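PDB 6OTU: glucose-6-phosphate isomerase, which catalyses the reversible isomerization of glucose-6-phosphate to fructose-6-phosphate. Local coordinates for residues N383-H386 with S387-S391; A444-N447 with K448-K451; Y338-G341 with L342-F345; S418-S421 with S422-L426. All blocks are in the same frame, centred on the assembly; numbering follows the deposited sequence.

Contact 1. Residues N383-H386 with S387-S391; sequences NCQH and SFFQS. With G6Q (glucose-6-phosphate), chain E.
Cys384 presses its sulfur against the ring of Phe389 in a Cys sulfur-aromatic contact. SG lies over one face of the ring, 3.9 Å from the ring centroid of Phe389 and shifted toward the rim at CE1 and CZ. A chi1 of 61° puts the sulfur between the backbone N and carbonyl carbon of its own residue and leaves CB for a second aromatic partner: Cys384 CB is 3.7 Å from Phe388 CZ. One small side chain therefore serves two successive phenylalanines.

The carbonyl of Cys384 is used twice as well. Ser387 N donates to Cys384 O over 3.1 Å, standing well above the carbonyl plane, while Phe389 N reaches Cys384 O from the opposite face at 3.2 Å. Two bonds thus grip one buried oxygen and fix the bend by which the 3-10 segment 383-386 gives way to helix 389-394. Ser387 OG packs close to the same oxygen.

At this bend His386 faces the ligand. Its ND1 meets O5 of glucose-6-phosphate at 2.7 Å, with O5 at the ring edge and in its plane, and His386 O accepts a hydrogen bond from sugar O3. On the far side of the imidazole, NE2 bonds Glu217 of the second subunit, which also contributes Ser160, Ser210 and Thr215 to the ligand. The turn is thus part of a phosphoglucose isomerase active site shared between subunits, in which His386 is probably a catalytic residue.

Contact 2. Residues A444-N447 with K448-K451; sequences ANPN and KRFK
The guanidinium group of Arg449 lies flat against Pro446: CA of the proline sits over the centre of one face, 3.6 Å from Arg449 CZ, and the pyrrolidine ring continues the cover, with Pro446 CB 3.5 Å from Arg449 NH1. A bend at chi3 (76°) folds the arginine back over the residue three places earlier. The planar group is held in this pose by NE, which donates to the carbonyl of Asn443.

The second flat group is the amide of Asn445. CD of Lys448 lies above the plane of this amide, displaced toward its nitrogen, 3.7 Å from Asn445 ND2. The two ends of the amide have separate tasks. Asn445 OD1 reaches forward along the chain and accepts from Asn447 N at 2.9 Å, with the donor tilted 29° from the carbonyl plane, whereas ND2 donates to the carbonyl of Gln100 of the second subunit.

Backbone bonds complete the turn. Lys448 N donates to Asn445 O over 3.1 Å, and a weak, long bond of 3.4 Å runs from Arg449 N to Pro446 O. Beyond them, the amide of Asn447 gives ND2 to Asp493 of the second subunit and to a water at 2.8 Å from ND2. That water also receives a weak bond from Lys448 NZ, which has a stronger partner in Gln100 of the second subunit.

What results is an Asx turn leading into a short 3-10 turn, set in the loop between helix 422-439 and strand 456-461, where it forms part of the dimer interface.

Contact 3. Residues Y338-G341 with L342-F345; sequences YSTG and LKYF
Ser339 and Leu342 meet at both backbone and side chain. Leu342 N donates to Ser339 O at 3.0 Å, a weak bond bent to 133°, while OG of Ser339 lies 3.7 Å from Leu342 CG. With its hydroxyl directed away from the backbone N (chi1 -174°), Ser339 turns OG and CB together onto the leucine, and Ser339 CB comes 3.9 Å from Leu342 CD1. Ile404 and Phe406 of strand 401-406 pack on the leucine too.

The next residue repeats the scheme. Thr340 O accepts from Lys343 N at 3.0 Å, with the donor well above the carbonyl plane, and the two side chains run alongside each other in the same direction. Thr340 N has its acceptor elsewhere, in the carboxylate of Asp188 of the second subunit. At the end of the lysine, NZ makes a long, weak ion pair with Glu194, also of the second subunit.

Further along, Leu342 O takes a backbone bond from Phe345 N at 3.1 Å. Tyr344, the N-cap residue of helix 345-357, has its backbone N satisfied by a water 3.2 Å from Tyr344 N. The same water approaches the carbonyl of Gly341, though the modelled separation is too short to be trusted in detail.

Successive i to i+3 bonds of this sort are how the chain curls out of strand 332-337 and enters helix 345-357, a strand-to-helix connection of an alpha/beta fold. That helix brings Gln351 and Glu355, the latter probably the proton donor, to the glucose-6-phosphate pocket of its own chain.

Contact 4. Residues S418-S421 with S422-L426; sequences SGSS and SSQKL. With ACT (acetate ion), chain D.
Gln424 folds back over Ser421, meeting it with every side-chain atom from CB to OE1. Its CB lies 3.3 Å from Ser421 O; CG, beside the backbone N of its own residue (chi1 -60°), comes 3.3 Å from Ser421 OG; CD passes over that same hydroxyl; and OE1 ends on the backbone, accepting from Ser421 N at 2.8 Å. The donor stands 26° from the amide's carbonyl plane. In return Gln424 N donates to Ser421 OG over 3.2 Å. Each residue thus caps the backbone N-H of the other with its side chain, the reciprocal pair that defines a capping box, with Ser421 as N-cap.

The first turn of the helix follows at once: Lys425 N donates to Ser421 O at 3.0 Å. The Lys425 chain runs extended past Ser421 O until a bend at chi4 (74°) brings the ammonium group to Ser420, where Lys425 NZ donates to Ser420 OG at 2.9 Å. The carbonyl of Leu417 is its stronger partner. At the outer end, Ser418 OG donates to an acetate ion, probably from the crystallisation liquor, at 2.6 Å from acetate O.

Ser418 and Gly419, both with positive phi, have the backbone angles of a type I' turn and close the two-stranded hairpin of 416-417 and 420-421. Asp414 binds Ser422 N at the start of the helix. Helix 422-439 follows strand 420-421 without a gap, with Met511, on helix 495-511 of the second subunit, against Ser420 and Gln424, and Leu426 directed to the loop after strand 332-337.

In the fold
All four contacts are local turns near the dimer interface, yet their chemistry follows their depth. Contacts 1 and 3 are buried and meet through the hydrogen bond of Gln385 OE1 with Tyr338 OH; contact 1 reaches the sugar held by the second subunit, while contact 3 leads to the helix carrying Glu355 of this chain's own pocket. Contact 3 also touches contact 4, where Leu426 packs on Tyr338. Contacts 2 and 4 are partly buried and rely on amide, hydroxyl and charged groups, where contact 1 uses sulfur and aromatic rings. Contact 4 holds the N-terminal turn of helix 422-439 and contact 2 lies in the loop after its C-terminal end; their centres are about 29 Å apart.

Contact 1. Residues N383-H386 with S387-S391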
loop_
_atom_site.group_PDB
_atom_site.type_symbol
_atom_site.label_atom_id
_atom_site.label_comp_id
_atom_site.label_asym_id
_atom_site.label_seq_id
_atom_site.Cartn_x
_atom_site.Cartn_y
_atom_site.Cartn_z
ATOM N N ASN A 383 6.829 9.046 -7.171
ATOM C CA ASN A 383 7.392 8.694 -5.857
ATOM C C ASN A 383 8.024 7.307 -5.870
ATOM O O ASN A 383 9.120 7.116 -5.335
ATOM C CB ASN A 383 6.332 8.751 -4.755
ATOM C CG ASN A 383 5.646 10.089 -4.670
ATOM O OD1 ASN A 383 5.053 10.542 -5.637
ATOM N ND2 ASN A 383 5.697 10.717 -3.499
ATOM N N CYS A 384 7.360 6.335 -6.505
ATOM C CA CYS A 384 7.842 4.952 -6.519
ATOM C C CYS A 384 9.257 4.834 -7.089
ATOM O O CYS A 384 10.018 3.951 -6.670
ATOM C CB CYS A 384 6.886 4.060 -7.319
ATOM S SG CYS A 384 6.729 4.561 -9.068
ATOM N N GLN A 385 9.629 5.699 -8.038
ATOM C CA GLN A 385 10.987 5.684 -8.599
ATOM C C GLN A 385 12.072 5.939 -7.548
ATOM O O GLN A 385 13.235 5.568 -7.763
ATOM C CB GLN A 385 11.118 6.735 -9.719
ATOM C CG GLN A 385 9.986 6.693 -10.737
ATOM C CD GLN A 385 10.041 7.802 -11.760
ATOM O OE1 GLN A 385 9.300 7.788 -12.749
ATOM N NE2 GLN A 385 10.915 8.781 -11.531
ATOM N N HIS A 386 11.731 6.565 -6.425
ATOM C CA HIS A 386 12.710 6.894 -5.401
ATOM C C HIS A 386 12.742 5.880 -4.273
ATOM O O HIS A 386 13.507 6.057 -3.314
ATOM C CB HIS A 386 12.434 8.290 -4.826
ATOM C CG HIS A 386 12.362 9.363 -5.866
ATOM N ND1 HIS A 386 13.392 10.254 -6.087
ATOM C CD2 HIS A 386 11.395 9.673 -6.764
ATOM C CE1 HIS A 386 13.059 11.075 -7.068
ATOM N NE2 HIS A 386 11.861 10.734 -7.509
ATOM N N SER A 387 11.942 4.823 -4.363
ATOM C CA SER A 387 11.840 3.895 -3.243
ATOM C C SER A 387 11.960 2.454 -3.718
ATOM O O SER A 387 13.074 1.994 -4.002
ATOM C CB SER A 387 10.535 4.126 -2.464
ATOM O OG SER A 387 9.405 3.698 -3.189
ATOM N N PHE A 388 10.834 1.734 -3.807
ATOM C CA PHE A 388 10.912 0.300 -4.068
ATOM C C PHE A 388 11.214 -0.029 -5.517
ATOM O O PHE A 388 11.473 -1.198 -5.820
ATOM C CB PHE A 388 9.628 -0.433 -3.636
ATOM C CG PHE A 388 8.368 0.089 -4.255
ATOM C CD1 PHE A 388 7.979 -0.317 -5.528
ATOM C CD2 PHE A 388 7.535 0.945 -3.546
ATOM C CE1 PHE A 388 6.799 0.149 -6.093
ATOM C CE2 PHE A 388 6.357 1.425 -4.113
ATOM C CZ PHE A 388 5.991 1.023 -5.393
ATOM N N PHE A 389 11.213 0.958 -6.414
ATOM C CA PHE A 389 11.716 0.685 -7.754
ATOM C C PHE A 389 13.167 0.220 -7.741
ATOM O O PHE A 389 13.575 -0.500 -8.658
ATOM C CB PHE A 389 11.552 1.909 -8.649
ATOM C CG PHE A 389 10.316 1.854 -9.499
ATOM C CD1 PHE A 389 9.175 1.221 -9.023
ATOM C CD2 PHE A 389 10.289 2.426 -10.766
ATOM C CE1 PHE A 389 8.030 1.158 -9.799
ATOM C CE2 PHE A 389 9.151 2.374 -11.545
ATOM C CZ PHE A 389 8.017 1.731 -11.064
ATOM N N GLN A 390 13.949 0.585 -6.715
ATOM C CA GLN A 390 15.262 -0.032 -6.535
ATOM C C GLN A 390 15.199 -1.550 -6.704
ATOM O O GLN A 390 16.035 -2.139 -7.399
ATOM C CB GLN A 390 15.826 0.306 -5.153
ATOM C CG GLN A 390 17.064 -0.517 -4.795
ATOM C CD GLN A 390 18.205 -0.310 -5.786
ATOM O OE1 GLN A 390 18.505 0.821 -6.165
ATOM N NE2 GLN A 390 18.838 -1.395 -6.209
ATOM N N SER A 391 14.201 -2.201 -6.082
ATOM C CA SER A 391 14.110 -3.662 -6.147
ATOM C C SER A 391 13.598 -4.159 -7.503
ATOM O O SER A 391 14.004 -5.234 -7.964
ATOM C CB SER A 391 13.214 -4.187 -5.017
ATOM O OG SER A 391 13.311 -5.591 -4.943
HETATM C C1 G6Q E . 16.636 7.461 -0.073
HETATM C C2 G6Q E . 16.671 7.527 -1.602
HETATM C C3 G6Q E . 15.609 8.439 -2.204
HETATM C C4 G6Q E . 15.854 9.932 -1.955
HETATM C C5 G6Q E . 14.979 10.800 -2.860
HETATM C C6 G6Q E . 15.063 12.267 -2.512
HETATM O O1 G6Q E . 17.502 6.895 0.506
HETATM O O2 G6Q E . 17.956 7.931 -2.062
HETATM O O3 G6Q E . 14.321 8.085 -1.696
HETATM O O4 G6Q E . 15.576 10.257 -0.595
HETATM O O5 G6Q E . 15.358 10.580 -4.222
HETATM O O6 G6Q E . 16.461 12.660 -2.581
HETATM P P G6Q E . 16.905 14.123 -2.056
HETATM O O1P G6Q E . 16.596 14.162 -0.569
HETATM O O2P G6Q E . 18.400 14.185 -2.347
HETATM O O3P G6Q E . 16.106 15.138 -2.847
#

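Contact 2. Residues A444-N447 with K448-K451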
loop_
_atom_site.group_PDB
_atom_site.type_symbol
_atom_site.label_atom_id
_atom_site.label_comp_id
_atom_site.label_asym_id
_atom_site.label_seq_id
_atom_site.Cartn_x
_atom_site.Cartn_y
_atom_site.Cartn_z
ATOM N N ALA A 444 30.009 -2.408 -16.947
ATOM C CA ALA A 444 31.189 -3.106 -16.440
ATOM C C ALA A 444 31.142 -3.222 -14.925
ATOM O O ALA A 444 31.601 -4.223 -14.365
ATOM C CB ALA A 444 32.464 -2.391 -16.878
ATOM N N ASN A 445 30.589 -2.214 -14.259
ATOM C CA ASN A 445 30.396 -2.234 -12.814
ATOM C C ASN A 445 29.139 -3.036 -12.478
ATOM O O ASN A 445 28.039 -2.654 -12.903
ATOM C CB ASN A 445 30.277 -0.795 -12.309
ATOM C CG ASN A 445 30.327 -0.680 -10.795
ATOM O OD1 ASN A 445 29.883 -1.569 -10.069
ATOM N ND2 ASN A 445 30.850 0.443 -10.313
ATOM N N PRO A 446 29.250 -4.153 -11.746
ATOM C CA PRO A 446 28.043 -4.931 -11.425
ATOM C C PRO A 446 27.031 -4.151 -10.590
ATOM O O PRO A 446 25.828 -4.379 -10.742
ATOM C CB PRO A 446 28.588 -6.151 -10.665
ATOM C CG PRO A 446 30.042 -6.175 -10.922
ATOM C CD PRO A 446 30.459 -4.749 -11.160
ATOM N N ASN A 447 27.477 -3.210 -9.745
ATOM C CA ASN A 447 26.554 -2.409 -8.946
ATOM C C ASN A 447 25.651 -1.526 -9.808
ATOM O O ASN A 447 24.610 -1.060 -9.329
ATOM C CB ASN A 447 27.333 -1.542 -7.952
ATOM C CG ASN A 447 26.560 -1.288 -6.660
ATOM O OD1 ASN A 447 25.862 -2.167 -6.172
ATOM N ND2 ASN A 447 26.685 -0.084 -6.104
ATOM N N LYS A 448 26.025 -1.287 -11.061
ATOM C CA LYS A 448 25.321 -0.344 -11.918
ATOM C C LYS A 448 24.688 -1.030 -13.114
ATOM O O LYS A 448 24.339 -0.350 -14.087
ATOM C CB LYS A 448 26.260 0.761 -12.418
ATOM C CG LYS A 448 26.806 1.709 -11.370
ATOM C CD LYS A 448 28.087 2.362 -11.912
ATOM C CE LYS A 448 28.211 3.841 -11.556
ATOM N NZ LYS A 448 28.538 4.072 -10.124
ATOM N N ARG A 449 24.559 -2.347 -13.101
ATOM C CA ARG A 449 23.938 -2.982 -14.243
ATOM C C ARG A 449 22.509 -3.405 -13.916
ATOM O O ARG A 449 22.130 -3.616 -12.757
ATOM C CB ARG A 449 24.775 -4.147 -14.786
ATOM C CG ARG A 449 25.055 -5.299 -13.882
ATOM C CD ARG A 449 25.750 -6.407 -14.683
ATOM N NE ARG A 449 27.157 -6.100 -14.954
ATOM C CZ ARG A 449 28.185 -6.802 -14.479
ATOM N NH1 ARG A 449 27.967 -7.861 -13.706
ATOM N NH2 ARG A 449 29.432 -6.446 -14.773
ATOM N N PHE A 450 21.702 -3.443 -14.971
ATOM C CA PHE A 450 20.263 -3.637 -14.898
ATOM C C PHE A 450 19.931 -4.734 -15.901
ATOM O O PHE A 450 20.152 -4.563 -17.101
ATOM C CB PHE A 450 19.537 -2.323 -15.203
ATOM C CG PHE A 450 19.953 -1.186 -14.298
ATOM C CD1 PHE A 450 19.305 -0.967 -13.094
ATOM C CD2 PHE A 450 21.006 -0.356 -14.637
ATOM C CE1 PHE A 450 19.699 0.071 -12.249
ATOM C CE2 PHE A 450 21.398 0.685 -13.800
ATOM C CZ PHE A 450 20.747 0.895 -12.610
ATOM N N LYS A 451 19.459 -5.880 -15.394
ATOM C CA LYS A 451 19.298 -7.068 -16.225
ATOM C C LYS A 451 18.104 -6.942 -17.151
ATOM O O LYS A 451 18.082 -7.572 -18.215
ATOM C CB LYS A 451 19.160 -8.315 -15.342
ATOM C CG LYS A 451 20.253 -8.438 -14.246
ATOM C CD LYS A 451 20.151 -9.756 -13.430
ATOM C CE LYS A 451 20.419 -9.558 -11.920
ATOM N NZ LYS A 451 19.173 -9.291 -11.102
HETATM O O HOH W 1 28.310 1.747 -7.553
#

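Contact 3. Residues Y338-G341 with L342-F345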
loop_
_atom_site.group_PDB
_atom_site.type_symbol
_atom_site.label_atom_id
_atom_site.label_comp_id
_atom_site.label_asym_id
_atom_site.label_seq_id
_atom_site.Cartn_x
_atom_site.Cartn_y
_atom_site.Cartn_z
ATOM N N TYR A 338 0.536 7.002 -12.207
ATOM C CA TYR A 338 1.231 8.294 -12.267
ATOM C C TYR A 338 0.181 9.396 -12.175
ATOM O O TYR A 338 -0.090 10.134 -13.119
ATOM C CB TYR A 338 2.081 8.412 -13.531
ATOM C CG TYR A 338 3.446 7.754 -13.379
ATOM C CD1 TYR A 338 3.542 6.386 -13.153
ATOM C CD2 TYR A 338 4.634 8.499 -13.435
ATOM C CE1 TYR A 338 4.757 5.771 -13.004
ATOM C CE2 TYR A 338 5.875 7.882 -13.274
ATOM C CZ TYR A 338 5.929 6.511 -13.058
ATOM O OH TYR A 338 7.134 5.845 -12.882
ATOM N N SER A 339 -0.426 9.474 -10.990
ATOM C CA SER A 339 -1.690 10.185 -10.811
ATOM C C SER A 339 -2.005 10.400 -9.342
ATOM O O SER A 339 -2.340 9.442 -8.637
ATOM C CB SER A 339 -2.842 9.412 -11.465
ATOM O OG SER A 339 -4.047 10.161 -11.428
ATOM N N THR A 340 -1.905 11.655 -8.881
ATOM C CA THR A 340 -2.223 11.959 -7.489
ATOM C C THR A 340 -3.670 11.576 -7.173
ATOM O O THR A 340 -3.954 10.997 -6.118
ATOM C CB THR A 340 -1.951 13.447 -7.205
ATOM O OG1 THR A 340 -0.539 13.699 -7.240
ATOM C CG2 THR A 340 -2.483 13.869 -5.836
ATOM N N GLY A 341 -4.585 11.825 -8.115
ATOM C CA GLY A 341 -5.979 11.469 -7.910
ATOM C C GLY A 341 -6.199 9.988 -7.659
ATOM O O GLY A 341 -7.133 9.612 -6.955
ATOM N N LEU A 342 -5.344 9.130 -8.216
ATOM C CA LEU A 342 -5.442 7.690 -8.008
ATOM C C LEU A 342 -4.647 7.208 -6.787
ATOM O O LEU A 342 -4.269 6.030 -6.729
ATOM C CB LEU A 342 -4.988 6.951 -9.271
ATOM C CG LEU A 342 -5.932 7.156 -10.474
ATOM C CD1 LEU A 342 -5.435 6.478 -11.773
ATOM C CD2 LEU A 342 -7.342 6.684 -10.125
ATOM N N LYS A 343 -4.388 8.090 -5.812
ATOM C CA LYS A 343 -3.587 7.694 -4.655
ATOM C C LYS A 343 -4.210 6.529 -3.895
ATOM O O LYS A 343 -3.481 5.726 -3.302
ATOM C CB LYS A 343 -3.370 8.892 -3.720
ATOM C CG LYS A 343 -1.923 9.007 -3.251
ATOM C CD LYS A 343 -1.387 10.447 -3.236
ATOM C CE LYS A 343 -1.952 11.276 -2.076
ATOM N NZ LYS A 343 -1.421 12.683 -2.072
ATOM N N TYR A 344 -5.541 6.397 -3.903
ATOM C CA TYR A 344 -6.184 5.311 -3.169
ATOM C C TYR A 344 -6.682 4.191 -4.069
ATOM O O TYR A 344 -7.327 3.260 -3.573
ATOM C CB TYR A 344 -7.344 5.837 -2.314
ATOM C CG TYR A 344 -6.947 6.893 -1.307
ATOM C CD1 TYR A 344 -6.551 6.552 -0.016
ATOM C CD2 TYR A 344 -6.958 8.237 -1.658
ATOM C CE1 TYR A 344 -6.193 7.536 0.902
ATOM C CE2 TYR A 344 -6.596 9.215 -0.766
ATOM C CZ TYR A 344 -6.218 8.869 0.511
ATOM O OH TYR A 344 -5.861 9.884 1.371
ATOM N N PHE A 345 -6.379 4.237 -5.367
ATOM C CA PHE A 345 -6.927 3.253 -6.299
ATOM C C PHE A 345 -6.298 1.871 -6.112
ATOM O O PHE A 345 -6.996 0.855 -6.202
ATOM C CB PHE A 345 -6.737 3.743 -7.730
ATOM C CG PHE A 345 -7.478 2.940 -8.758
ATOM C CD1 PHE A 345 -8.832 2.677 -8.611
ATOM C CD2 PHE A 345 -6.825 2.480 -9.892
ATOM C CE1 PHE A 345 -9.532 1.944 -9.569
ATOM C CE2 PHE A 345 -7.509 1.751 -10.868
ATOM C CZ PHE A 345 -8.875 1.483 -10.701
HETATM O O HOH W 2 -7.862 7.587 -5.798
#

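Contact 4. Residues S418-S421 with S422-L426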
loop_
_atom_site.group_PDB
_atom_site.type_symbol
_atom_site.label_atom_id
_atom_site.label_comp_id
_atom_site.label_asym_id
_atom_site.label_seq_id
_atom_site.Cartn_x
_atom_site.Cartn_y
_atom_site.Cartn_z
ATOM N N SER A 418 12.443 24.314 -18.460
ATOM C CA SER A 418 13.358 23.705 -19.431
ATOM C C SER A 418 12.631 23.127 -20.646
ATOM O O SER A 418 13.013 22.086 -21.183
ATOM C CB SER A 418 14.243 22.648 -18.772
ATOM O OG SER A 418 14.713 23.104 -17.514
ATOM N N GLY A 419 11.597 23.825 -21.109
ATOM C CA GLY A 419 10.905 23.445 -22.323
ATOM C C GLY A 419 9.750 22.474 -22.166
ATOM O O GLY A 419 9.153 22.087 -23.178
ATOM N N SER A 420 9.404 22.057 -20.945
ATOM C CA SER A 420 8.270 21.151 -20.812
ATOM C C SER A 420 7.490 21.436 -19.533
ATOM O O SER A 420 8.023 21.970 -18.553
ATOM C CB SER A 420 8.711 19.683 -20.845
ATOM O OG SER A 420 9.471 19.352 -19.694
ATOM N N SER A 421 6.210 21.079 -19.567
ATOM C CA SER A 421 5.375 21.143 -18.385
ATOM C C SER A 421 5.623 19.922 -17.506
ATOM O O SER A 421 6.151 18.897 -17.949
ATOM C CB SER A 421 3.906 21.211 -18.776
ATOM O OG SER A 421 3.422 19.912 -19.074
ATOM N N SER A 422 5.215 20.044 -16.240
ATOM C CA SER A 422 5.356 18.944 -15.293
ATOM C C SER A 422 4.414 17.784 -15.616
ATOM O O SER A 422 4.772 16.625 -15.392
ATOM C CB SER A 422 5.121 19.457 -13.870
ATOM O OG SER A 422 6.281 20.113 -13.371
ATOM N N SER A 423 3.218 18.058 -16.144
ATOM C CA SER A 423 2.404 16.967 -16.672
ATOM C C SER A 423 3.196 16.135 -17.681
ATOM O O SER A 423 3.163 14.897 -17.637
ATOM C CB SER A 423 1.120 17.511 -17.306
ATOM O OG SER A 423 0.212 17.975 -16.318
ATOM N N GLN A 424 3.944 16.800 -18.573
ATOM C CA GLN A 424 4.768 16.080 -19.542
ATOM C C GLN A 424 5.901 15.322 -18.855
ATOM O O GLN A 424 6.132 14.144 -19.141
ATOM C CB GLN A 424 5.320 17.047 -20.596
ATOM C CG GLN A 424 4.223 17.759 -21.380
ATOM C CD GLN A 424 4.752 18.877 -22.280
ATOM O OE1 GLN A 424 5.613 19.673 -21.890
ATOM N NE2 GLN A 424 4.229 18.937 -23.493
ATOM N N LYS A 425 6.616 15.973 -17.940
ATOM C CA LYS A 425 7.659 15.265 -17.202
ATOM C C LYS A 425 7.102 14.036 -16.483
ATOM O O LYS A 425 7.730 12.972 -16.482
ATOM C CB LYS A 425 8.332 16.216 -16.213
ATOM C CG LYS A 425 9.072 17.388 -16.859
ATOM C CD LYS A 425 9.691 18.276 -15.788
ATOM C CE LYS A 425 10.513 19.396 -16.391
ATOM N NZ LYS A 425 9.643 20.443 -16.970
ATOM N N LEU A 426 5.906 14.156 -15.900
ATOM C CA LEU A 426 5.251 13.024 -15.254
ATOM C C LEU A 426 5.055 11.850 -16.214
ATOM O O LEU A 426 5.433 10.710 -15.909
ATOM C CB LEU A 426 3.912 13.475 -14.680
ATOM C CG LEU A 426 3.110 12.401 -13.965
ATOM C CD1 LEU A 426 3.839 12.000 -12.694
ATOM C CD2 LEU A 426 1.689 12.904 -13.675
HETATM C C ACT D . 14.286 22.834 -13.683
HETATM O O ACT D . 14.301 23.083 -14.930
HETATM O OXT ACT D . 14.219 21.713 -13.110
HETATM C CH3 ACT D . 14.353 24.072 -12.708
#